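PDB 1VL1: 6-phosphogluconolactonase from Thermotoga maritima, which hydrolyses 6-phosphogluconolactone to 6-phosphogluconate, the second step of the oxidative stage of the pentose phosphate pathway. Local coordinates for residues C124-E128 with N164-F168; M37-L41 with K68-I74. All coordinates share one frame; numbering follows the deposited sequence. Where two conformers were deposited one is given.

Interaction 1: C124-E128 with N164-F168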
loop_
_atom_site.group_PDB
_atom_site.type_symbol
_atom_site.label_atom_id
_atom_site.label_comp_id
_atom_site.label_asym_id
_atom_site.label_seq_id
_atom_site.Cartn_x
_atom_site.Cartn_y
_atom_site.Cartn_z
ATOM N N CYS A 124 6.479 14.946 4.840
ATOM C CA CYS A 124 5.895 14.761 3.492
ATOM C C CYS A 124 6.891 15.063 2.383
ATOM O O CYS A 124 7.032 14.260 1.450
ATOM C CB CYS A 124 4.672 15.625 3.245
ATOM S SG CYS A 124 3.170 15.224 4.141
ATOM N N GLU A 125 7.581 16.187 2.476
ATOM C CA GLU A 125 8.439 16.673 1.408
ATOM C C GLU A 125 9.653 15.789 1.288
ATOM O O GLU A 125 10.103 15.486 0.177
ATOM C CB GLU A 125 8.792 18.124 1.661
ATOM C CG GLU A 125 7.594 18.997 1.540
ATOM C CD GLU A 125 7.827 20.413 1.934
ATOM O OE1 GLU A 125 8.902 20.745 2.559
ATOM O OE2 GLU A 125 6.910 21.218 1.593
ATOM N N LYS A 126 10.175 15.351 2.449
ATOM C CA LYS A 126 11.291 14.422 2.481
ATOM C C LYS A 126 10.914 13.119 1.788
ATOM O O LYS A 126 11.666 12.577 1.014
ATOM C CB LYS A 126 11.750 14.177 3.915
ATOM C CG LYS A 126 12.853 13.093 4.037
ATOM C CD LYS A 126 13.316 12.957 5.474
ATOM C CE LYS A 126 14.056 11.712 5.714
ATOM N NZ LYS A 126 14.713 11.696 7.084
ATOM N N TYR A 127 9.733 12.598 2.094
ATOM C CA TYR A 127 9.322 11.320 1.529
ATOM C C TYR A 127 9.070 11.496 0.049
ATOM O O TYR A 127 9.458 10.650 -0.745
ATOM C CB TYR A 127 8.022 10.879 2.211
ATOM C CG TYR A 127 7.627 9.473 1.933
ATOM C CD1 TYR A 127 8.579 8.469 1.948
ATOM C CD2 TYR A 127 6.319 9.110 1.665
ATOM C CE1 TYR A 127 8.246 7.130 1.736
ATOM C CE2 TYR A 127 5.990 7.768 1.445
ATOM C CZ TYR A 127 6.941 6.797 1.459
ATOM O OH TYR A 127 6.635 5.442 1.220
ATOM N N GLU A 128 8.460 12.607 -0.332
ATOM C CA GLU A 128 8.241 12.883 -1.765
ATOM C C GLU A 128 9.582 12.903 -2.545
ATOM O O GLU A 128 9.717 12.263 -3.588
ATOM C CB GLU A 128 7.500 14.207 -1.978
ATOM C CG GLU A 128 7.218 14.430 -3.446
ATOM C CD GLU A 128 5.915 15.168 -3.777
ATOM O OE1 GLU A 128 5.002 15.285 -2.952
ATOM O OE2 GLU A 128 5.825 15.629 -4.907
ATOM N N ASN A 164 0.417 16.761 -5.576
ATOM C CA ASN A 164 1.710 16.397 -5.019
ATOM C C ASN A 164 1.727 14.866 -5.113
ATOM O O ASN A 164 0.676 14.266 -5.293
ATOM C CB ASN A 164 1.803 16.747 -3.535
ATOM C CG ASN A 164 1.655 18.183 -3.249
ATOM O OD1 ASN A 164 0.569 18.643 -2.808
ATOM N ND2 ASN A 164 2.714 18.947 -3.505
ATOM N N LEU A 165 2.879 14.230 -4.918
ATOM C CA LEU A 165 2.932 12.798 -4.711
ATOM C C LEU A 165 2.580 12.389 -3.268
ATOM O O LEU A 165 2.004 11.340 -3.010
ATOM C CB LEU A 165 4.311 12.243 -5.096
ATOM C CG LEU A 165 4.708 12.423 -6.556
ATOM C CD1 LEU A 165 6.106 11.954 -6.856
ATOM C CD2 LEU A 165 3.730 11.742 -7.541
ATOM N N VAL A 166 2.876 13.259 -2.311
ATOM C CA VAL A 166 2.697 12.961 -0.912
ATOM C C VAL A 166 2.057 14.177 -0.285
ATOM O O VAL A 166 2.489 15.319 -0.574
ATOM C CB VAL A 166 4.039 12.699 -0.213
ATOM C CG1 VAL A 166 3.782 12.209 1.201
ATOM C CG2 VAL A 166 4.832 11.644 -0.987
ATOM N N THR A 167 1.015 13.960 0.498
ATOM C CA THR A 167 0.391 15.043 1.234
ATOM C C THR A 167 0.110 14.636 2.678
ATOM O O THR A 167 0.470 13.542 3.106
ATOM C CB THR A 167 -0.887 15.515 0.523
ATOM O OG1 THR A 167 -1.336 16.745 1.139
ATOM C CG2 THR A 167 -2.012 14.538 0.680
ATOM N N PHE A 168 -0.532 15.498 3.446
ATOM C CA PHE A 168 -0.876 15.151 4.828
ATOM C C PHE A 168 -2.329 15.569 5.150
ATOM O O PHE A 168 -2.924 16.368 4.401
ATOM C CB PHE A 168 0.143 15.726 5.823
ATOM C CG PHE A 168 0.153 17.231 5.925
ATOM C CD1 PHE A 168 -0.668 17.868 6.838
ATOM C CD2 PHE A 168 1.017 17.990 5.145
ATOM C CE1 PHE A 168 -0.639 19.279 6.952
ATOM C CE2 PHE A 168 1.073 19.367 5.254
ATOM C CZ PHE A 168 0.232 20.007 6.164
#

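Interaction 2: M37-L41 with K68-I74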
loop_
_atom_site.group_PDB
_atom_site.type_symbol
_atom_site.label_atom_id
_atom_site.label_comp_id
_atom_site.label_asym_id
_atom_site.label_seq_id
_atom_site.Cartn_x
_atom_site.Cartn_y
_atom_site.Cartn_z
ATOM N N MET A 37 5.667 -10.654 -8.832
ATOM C CA MET A 37 6.969 -10.114 -8.489
ATOM C C MET A 37 8.049 -10.845 -9.258
ATOM O O MET A 37 8.989 -10.245 -9.754
ATOM C CB MET A 37 7.211 -10.208 -6.986
ATOM C CG MET A 37 6.295 -9.252 -6.158
ATOM S SD MET A 37 6.578 -9.334 -4.357
ATOM C CE MET A 37 8.264 -8.811 -4.341
ATOM N N GLU A 38 7.935 -12.158 -9.353
ATOM C CA GLU A 38 8.903 -12.928 -10.127
ATOM C C GLU A 38 8.873 -12.582 -11.623
ATOM O O GLU A 38 9.924 -12.484 -12.268
ATOM C CB GLU A 38 8.714 -14.411 -9.881
ATOM C CG GLU A 38 9.192 -14.875 -8.526
ATOM C CD GLU A 38 10.709 -14.975 -8.425
ATOM O OE1 GLU A 38 11.441 -14.025 -8.783
ATOM O OE2 GLU A 38 11.185 -16.036 -8.007
ATOM N N LYS A 39 7.683 -12.381 -12.175
ATOM C CA LYS A 39 7.575 -11.896 -13.556
ATOM C C LYS A 39 8.262 -10.523 -13.734
ATOM O O LYS A 39 9.010 -10.312 -14.684
ATOM C CB LYS A 39 6.089 -11.820 -14.001
ATOM C CG LYS A 39 5.398 -13.181 -14.195
ATOM C CD LYS A 39 3.853 -13.093 -14.544
ATOM C CE LYS A 39 3.006 -12.538 -13.391
ATOM N NZ LYS A 39 1.502 -12.699 -13.437
ATOM N N LEU A 40 8.032 -9.624 -12.792
ATOM C CA LEU A 40 8.577 -8.272 -12.877
ATOM C C LEU A 40 10.096 -8.367 -12.906
ATOM O O LEU A 40 10.745 -7.764 -13.746
ATOM C CB LEU A 40 8.039 -7.388 -11.741
ATOM C CG LEU A 40 6.567 -6.929 -11.913
ATOM C CD1 LEU A 40 6.001 -6.421 -10.635
ATOM C CD2 LEU A 40 6.492 -5.857 -12.966
ATOM N N LEU A 41 10.643 -9.214 -12.038
ATOM C CA LEU A 41 12.097 -9.403 -11.961
ATOM C C LEU A 41 12.732 -10.099 -13.155
ATOM O O LEU A 41 13.942 -9.999 -13.344
ATOM C CB LEU A 41 12.459 -10.101 -10.639
ATOM C CG LEU A 41 12.171 -9.313 -9.354
ATOM C CD1 LEU A 41 12.111 -10.267 -8.187
ATOM C CD2 LEU A 41 13.230 -8.227 -9.111
ATOM N N LYS A 68 11.959 -16.927 -1.176
ATOM C CA LYS A 68 13.329 -16.700 -1.632
ATOM C C LYS A 68 13.249 -15.759 -2.847
ATOM O O LYS A 68 13.159 -16.183 -3.995
ATOM C CB LYS A 68 14.029 -18.003 -1.976
ATOM C CG LYS A 68 14.336 -18.908 -0.759
ATOM C CD LYS A 68 15.072 -18.207 0.421
ATOM C CE LYS A 68 15.391 -19.225 1.517
ATOM N NZ LYS A 68 16.153 -18.656 2.714
ATOM N N PHE A 69 13.242 -14.473 -2.544
ATOM C CA PHE A 69 13.408 -13.392 -3.527
ATOM C C PHE A 69 14.816 -12.843 -3.438
ATOM O O PHE A 69 15.505 -13.003 -2.383
ATOM C CB PHE A 69 12.448 -12.260 -3.238
ATOM C CG PHE A 69 11.002 -12.578 -3.506
ATOM C CD1 PHE A 69 10.554 -12.761 -4.787
ATOM C CD2 PHE A 69 10.078 -12.601 -2.461
ATOM C CE1 PHE A 69 9.204 -13.034 -5.027
ATOM C CE2 PHE A 69 8.733 -12.848 -2.697
ATOM C CZ PHE A 69 8.304 -13.088 -3.985
ATOM N N PRO A 70 15.297 -12.218 -4.518
ATOM C CA PRO A 70 16.518 -11.466 -4.437
ATOM C C PRO A 70 16.174 -10.096 -3.854
ATOM O O PRO A 70 15.915 -9.147 -4.586
ATOM C CB PRO A 70 16.973 -11.394 -5.888
ATOM C CG PRO A 70 15.734 -11.355 -6.659
ATOM C CD PRO A 70 14.707 -12.165 -5.878
ATOM N N TRP A 71 16.153 -9.997 -2.524
ATOM C CA TRP A 71 15.606 -8.816 -1.870
ATOM C C TRP A 71 16.335 -7.546 -2.186
ATOM O O TRP A 71 15.743 -6.475 -2.027
ATOM C CB TRP A 71 15.643 -9.014 -0.369
ATOM C CG TRP A 71 14.747 -10.142 0.084
ATOM C CD1 TRP A 71 15.140 -11.299 0.632
ATOM C CD2 TRP A 71 13.318 -10.167 0.058
ATOM N NE1 TRP A 71 14.052 -12.079 0.933
ATOM C CE2 TRP A 71 12.913 -11.411 0.593
ATOM C CE3 TRP A 71 12.342 -9.266 -0.342
ATOM C CZ2 TRP A 71 11.565 -11.770 0.736
ATOM C CZ3 TRP A 71 11.007 -9.609 -0.206
ATOM C CH2 TRP A 71 10.629 -10.856 0.342
ATOM N N ASN A 72 17.625 -7.630 -2.468
ATOM C CA ASN A 72 18.374 -6.455 -2.915
ATOM C C ASN A 72 17.843 -5.795 -4.176
ATOM O O ASN A 72 18.191 -4.660 -4.460
ATOM C CB ASN A 72 19.834 -6.751 -3.103
ATOM C CG ASN A 72 20.120 -7.811 -4.162
ATOM O OD1 ASN A 72 19.576 -8.904 -4.107
ATOM N ND2 ASN A 72 21.000 -7.493 -5.115
ATOM N N ARG A 73 17.025 -6.496 -4.944
ATOM C CA ARG A 73 16.451 -5.936 -6.197
ATOM C C ARG A 73 15.051 -5.409 -5.950
ATOM O O ARG A 73 14.397 -4.925 -6.871
ATOM C CB ARG A 73 16.420 -7.048 -7.235
ATOM C CG ARG A 73 17.811 -7.467 -7.664
ATOM C CD ARG A 73 17.846 -8.633 -8.629
ATOM N NE ARG A 73 17.057 -8.317 -9.825
ATOM C CZ ARG A 73 16.451 -9.218 -10.581
ATOM N NH1 ARG A 73 16.589 -10.516 -10.351
ATOM N NH2 ARG A 73 15.759 -8.829 -11.641
ATOM N N ILE A 74 14.559 -5.487 -4.721
ATOM C CA ILE A 74 13.194 -5.053 -4.441
ATOM C C ILE A 74 13.176 -3.858 -3.523
ATOM O O ILE A 74 13.744 -3.911 -2.444
ATOM C CB ILE A 74 12.323 -6.182 -3.862
ATOM C CG1 ILE A 74 12.370 -7.417 -4.787
ATOM C CG2 ILE A 74 10.902 -5.678 -3.658
ATOM C CD1 ILE A 74 11.878 -8.702 -4.135
HETATM O O HOH W 1 13.354 -15.377 -6.613
HETATM O O HOH W 2 15.215 -12.618 -11.884
#

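Interaction 1: C124-E128 with N164-F168
The side chain of E128 reaches across to the backbone at L165 and V166 and crosses that of L165 at about a right angle. CG stands anti to the backbone N (chi1 -177°) and the chain then bends at chi2, which carries the carboxylate over to the two amides. E128 OE1 accepts V166 N at 3.0 Å, the amide coming from above the carboxylate plane, 53° out of it. L165 N makes two weak bonds with the same group, a bent one to OE1 and a nearly straight one (171°) to OE2, so the one carboxylate serves two successive N-H groups where the loop runs into the strand. R132, one turn further along helix 120-134, forms a salt bridge with OE2 and helps fix the group's rotation. Helix and strand 166-168 run nearly antiparallel, their axes 7.6 Å apart at the closest; the strand belongs to the mixed sheet and pairs with strand 179-182, so this is helix-on-sheet packing. V166 points its branches at the helix: CG2 lies 3.8 Å from E128 CB and meets Y127 CD2 at 4.0 Å, with the valine and tyrosine side chains roughly perpendicular. CG1 also touches Y127 CD2 and lies 4.1 Å from C124 CB. Beyond V166, in the conformer given, C124 SG sits 3.5 Å from F168 CB and makes a sulfur-aromatic contact at the phenyl edge, 4.9 Å from the centroid.

Interaction 2: M37-L41 with K68-I74
L41 O receives R73 NH2 at 2.8 Å, the donor lying in the carbonyl plane on a lone pair and the oxygen close to the guanidinium plane. A water accepts from R73 NH1 and returns a weak bond to the same carbonyl. The bend of the arginine chain at chi3 (57°) swings the guanidinium over L41, whose CD2 rests against one face, 3.6 Å from NH2. R73 also donates to the carbonyls of K44 and D45, so it ties the C-terminal part of helix 25-43 and the residues after it to the 3-10 segment 71-73. With a leucine in place of R73, the L41, K44 and D45 carbonyls would probably lose these charged donors and the helix end would be less firmly held. Here the helix packs on the turn leading into strand 74-82 of the Rossmann-like core, and P70 centres an inverse gamma turn. L41 CD1 abuts P70 CD of the pyrrolidine ring at 4.0 Å. M37, bent at chi3, lays CE over the centre of the F69 ring, 4.3 Å from the centroid, as a CH-pi contact, while SD stands obliquely to the ring. The same methyl touches I74 CD1 at 3.6 Å. At the more exposed K68 end, a second water donates to both E38 OE2 and K68 O.

Interaction 2 comes first along the chain and closes before interaction 1 opens. Their centres lie about 26 Å apart and their nearest atoms about 12 Å, so the two do not touch. Both set a helix against the one mixed sheet or the turn feeding it. The common element is strand 74-82: interaction 2 contains its first residue, I74, while Y127 of interaction 1 hydrogen-bonds through its hydroxyl to the carbonyl of L78 in the same strand. That strand also pairs antiparallel with 179-182, the neighbour of 166-168. Helices 25-43 and 120-134 are thus joined to separate regions of one continuous sheet.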